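6-phospho-alpha-glucosidase (Merdibacter massiliensis, PDB 6VC6) hydrolyses 6-phospho-alpha-glucosides, probably by the redox-assisted mechanism of glycoside hydrolase family 4, which uses NAD and a divalent metal such as manganese. Local coordinates at residues 344-350 and 370-376. Numbering follows the deposited sequence.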
loop_
_atom_site.group_PDB
_atom_site.type_symbol
_atom_site.label_atom_id
_atom_site.label_comp_id
_atom_site.label_asym_id
_atom_site.label_seq_id
_atom_site.Cartn_x
_atom_site.Cartn_y
_atom_site.Cartn_z
ATOM N N ASN A 344 4.936 13.276 -10.747
ATOM C CA ASN A 344 4.084 14.447 -10.923
ATOM C C ASN A 344 4.324 15.129 -12.266
ATOM O O ASN A 344 3.516 14.987 -13.190
ATOM C CB ASN A 344 4.309 15.436 -9.777
ATOM C CG ASN A 344 3.404 16.647 -9.865
ATOM O OD1 ASN A 344 2.267 16.553 -10.324
ATOM N ND2 ASN A 344 3.904 17.793 -9.416
ATOM N N GLU A 345 5.426 15.871 -12.370
ATOM C CA GLU A 345 5.821 16.591 -13.582
ATOM C C GLU A 345 4.653 17.385 -14.174
ATOM O O GLU A 345 4.280 17.230 -15.338
ATOM C CB GLU A 345 6.414 15.636 -14.623
ATOM C CG GLU A 345 7.467 16.289 -15.513
ATOM C CD GLU A 345 8.068 15.331 -16.523
ATOM O OE1 GLU A 345 8.321 14.164 -16.161
ATOM O OE2 GLU A 345 8.293 15.749 -17.679
ATOM N N GLY A 346 4.075 18.248 -13.339
ATOM C CA GLY A 346 3.051 19.175 -13.762
ATOM C C GLY A 346 1.629 18.742 -13.468
ATOM O O GLY A 346 0.724 19.584 -13.509
ATOM N N ALA A 347 1.407 17.457 -13.179
ATOM C CA ALA A 347 0.054 16.987 -12.895
ATOM C C ALA A 347 -0.533 17.701 -11.684
ATOM O O ALA A 347 -1.716 18.060 -11.676
ATOM C CB ALA A 347 0.059 15.475 -12.691
ATOM N N ILE A 348 0.274 17.909 -10.649
ATOM C CA ILE A 348 -0.025 18.865 -9.592
ATOM C C ILE A 348 0.845 20.085 -9.867
ATOM O O ILE A 348 2.067 20.040 -9.691
ATOM C CB ILE A 348 0.228 18.280 -8.196
ATOM C CG1 ILE A 348 -0.588 17.000 -8.004
ATOM C CG2 ILE A 348 -0.122 19.299 -7.122
ATOM C CD1 ILE A 348 -0.532 16.438 -6.597
ATOM N N ALA A 349 0.213 21.177 -10.305
ATOM C CA ALA A 349 0.946 22.238 -10.987
ATOM C C ALA A 349 1.879 23.008 -10.057
ATOM O O ALA A 349 2.942 23.459 -10.497
ATOM C CB ALA A 349 -0.034 23.195 -11.666
ATOM N N ASN A 350 1.513 23.179 -8.786
ATOM C CA ASN A 350 2.319 23.968 -7.864
ATOM C C ASN A 350 3.167 23.105 -6.932
ATOM O O ASN A 350 3.564 23.570 -5.858
ATOM C CB ASN A 350 1.434 24.918 -7.056
ATOM C CG ASN A 350 0.231 24.226 -6.450
ATOM O OD1 ASN A 350 -0.062 23.073 -6.762
ATOM N ND2 ASN A 350 -0.481 24.936 -5.581
ATOM N N ARG A 370 -1.604 9.912 -16.447
ATOM C CA ARG A 370 -2.155 10.743 -15.387
ATOM C C ARG A 370 -2.917 11.933 -15.958
ATOM O O ARG A 370 -2.617 12.435 -17.045
ATOM C CB ARG A 370 -1.045 11.232 -14.456
ATOM C CG ARG A 370 -0.126 12.272 -15.071
ATOM C CD ARG A 370 1.218 12.319 -14.364
ATOM N NE ARG A 370 2.039 13.436 -14.824
ATOM C CZ ARG A 370 2.716 13.448 -15.968
ATOM N NH1 ARG A 370 2.675 12.398 -16.778
ATOM N NH2 ARG A 370 3.435 14.510 -16.304
HETATM N N MSE A 371 -3.912 12.383 -15.202
HETATM C CA MSE A 371 -4.721 13.532 -15.585
HETATM C C MSE A 371 -4.387 14.748 -14.738
HETATM O O MSE A 371 -4.200 14.643 -13.526
HETATM C CB MSE A 371 -6.200 13.200 -15.466
HETATM C CG MSE A 371 -6.769 12.676 -16.754
HETATM SE SE MSE A 371 -8.666 12.336 -16.647
HETATM C CE MSE A 371 -8.538 10.412 -16.454
ATOM N N ALA A 372 -4.303 15.905 -15.386
ATOM C CA ALA A 372 -3.912 17.124 -14.695
ATOM C C ALA A 372 -4.969 17.534 -13.678
ATOM O O ALA A 372 -6.173 17.459 -13.938
ATOM C CB ALA A 372 -3.681 18.251 -15.698
ATOM N N VAL A 373 -4.504 17.961 -12.509
ATOM C CA VAL A 373 -5.379 18.477 -11.468
ATOM C C VAL A 373 -5.255 19.990 -11.317
ATOM O O VAL A 373 -6.225 20.637 -10.888
ATOM C CB VAL A 373 -5.107 17.766 -10.123
ATOM C CG1 VAL A 373 -5.886 18.395 -8.974
ATOM C CG2 VAL A 373 -5.444 16.288 -10.241
ATOM N N GLY A 374 -4.129 20.579 -11.700
ATOM C CA GLY A 374 -3.939 22.006 -11.566
ATOM C C GLY A 374 -3.297 22.364 -10.241
ATOM O O GLY A 374 -2.694 21.536 -9.553
ATOM N N ASN A 375 -3.436 23.637 -9.881
ATOM C CA ASN A 375 -2.908 24.125 -8.617
ATOM C C ASN A 375 -3.845 23.739 -7.480
ATOM O O ASN A 375 -5.046 24.025 -7.528
ATOM C CB ASN A 375 -2.724 25.641 -8.667
ATOM C CG ASN A 375 -1.731 26.072 -9.728
ATOM O OD1 ASN A 375 -0.568 25.668 -9.708
ATOM N ND2 ASN A 375 -2.187 26.895 -10.666
ATOM N N ILE A 376 -3.297 23.085 -6.461
ATOM C CA ILE A 376 -4.074 22.680 -5.293
ATOM C C ILE A 376 -4.132 23.854 -4.322
ATOM O O ILE A 376 -3.235 24.711 -4.341
ATOM C CB ILE A 376 -3.478 21.427 -4.633
ATOM C CG1 ILE A 376 -1.998 21.639 -4.310
ATOM C CG2 ILE A 376 -3.660 20.216 -5.537
ATOM C CD1 ILE A 376 -1.373 20.494 -3.544
HETATM O O HOH W 1 -1.735 20.432 -13.424
#
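N350 lays its carboxamide alongside the backbone of I376 and grips it twice: OD1 accepts from I376 N at 3.2 Å, while ND2 gives an in-plane bond to a lone pair of I376 O at 3.0 Å. A chi1 of 49° sets CG between the backbone N and carbonyl carbon of N350, turning the amide toward the N and O of I376. With an alanine in place of N350, both polar groups of I376 are likely to lose these mates and a gap to open against L381 of helix 378-400. The amide of N375 stands 73° from that of N350, its OD1 close to A349 CB. At the far end, the extended R370 chain passes A347 CB and presents its guanidinium edge to the 344-347 turn; NE hydrogen-bonds N344 O at 2.7 Å, the oxygen lying 30° out of the guanidinium plane, whereas E345 O lies in plane, 3.0 Å from NH2. A347 N and R370 NE reach N344 O from opposite faces of its carbonyl plane. Between these ends A347 O receives V373 N, G374 O receives A349 N, and a water links G346 O to G374 N. I348 CG2 packs against I376 CD1. The type I' turn N344-A347 is thus gripped by R370, and just after it a single beta bridge, I348 with G374, joins the loop to the one following edge strand 367-370 of the mixed sheet.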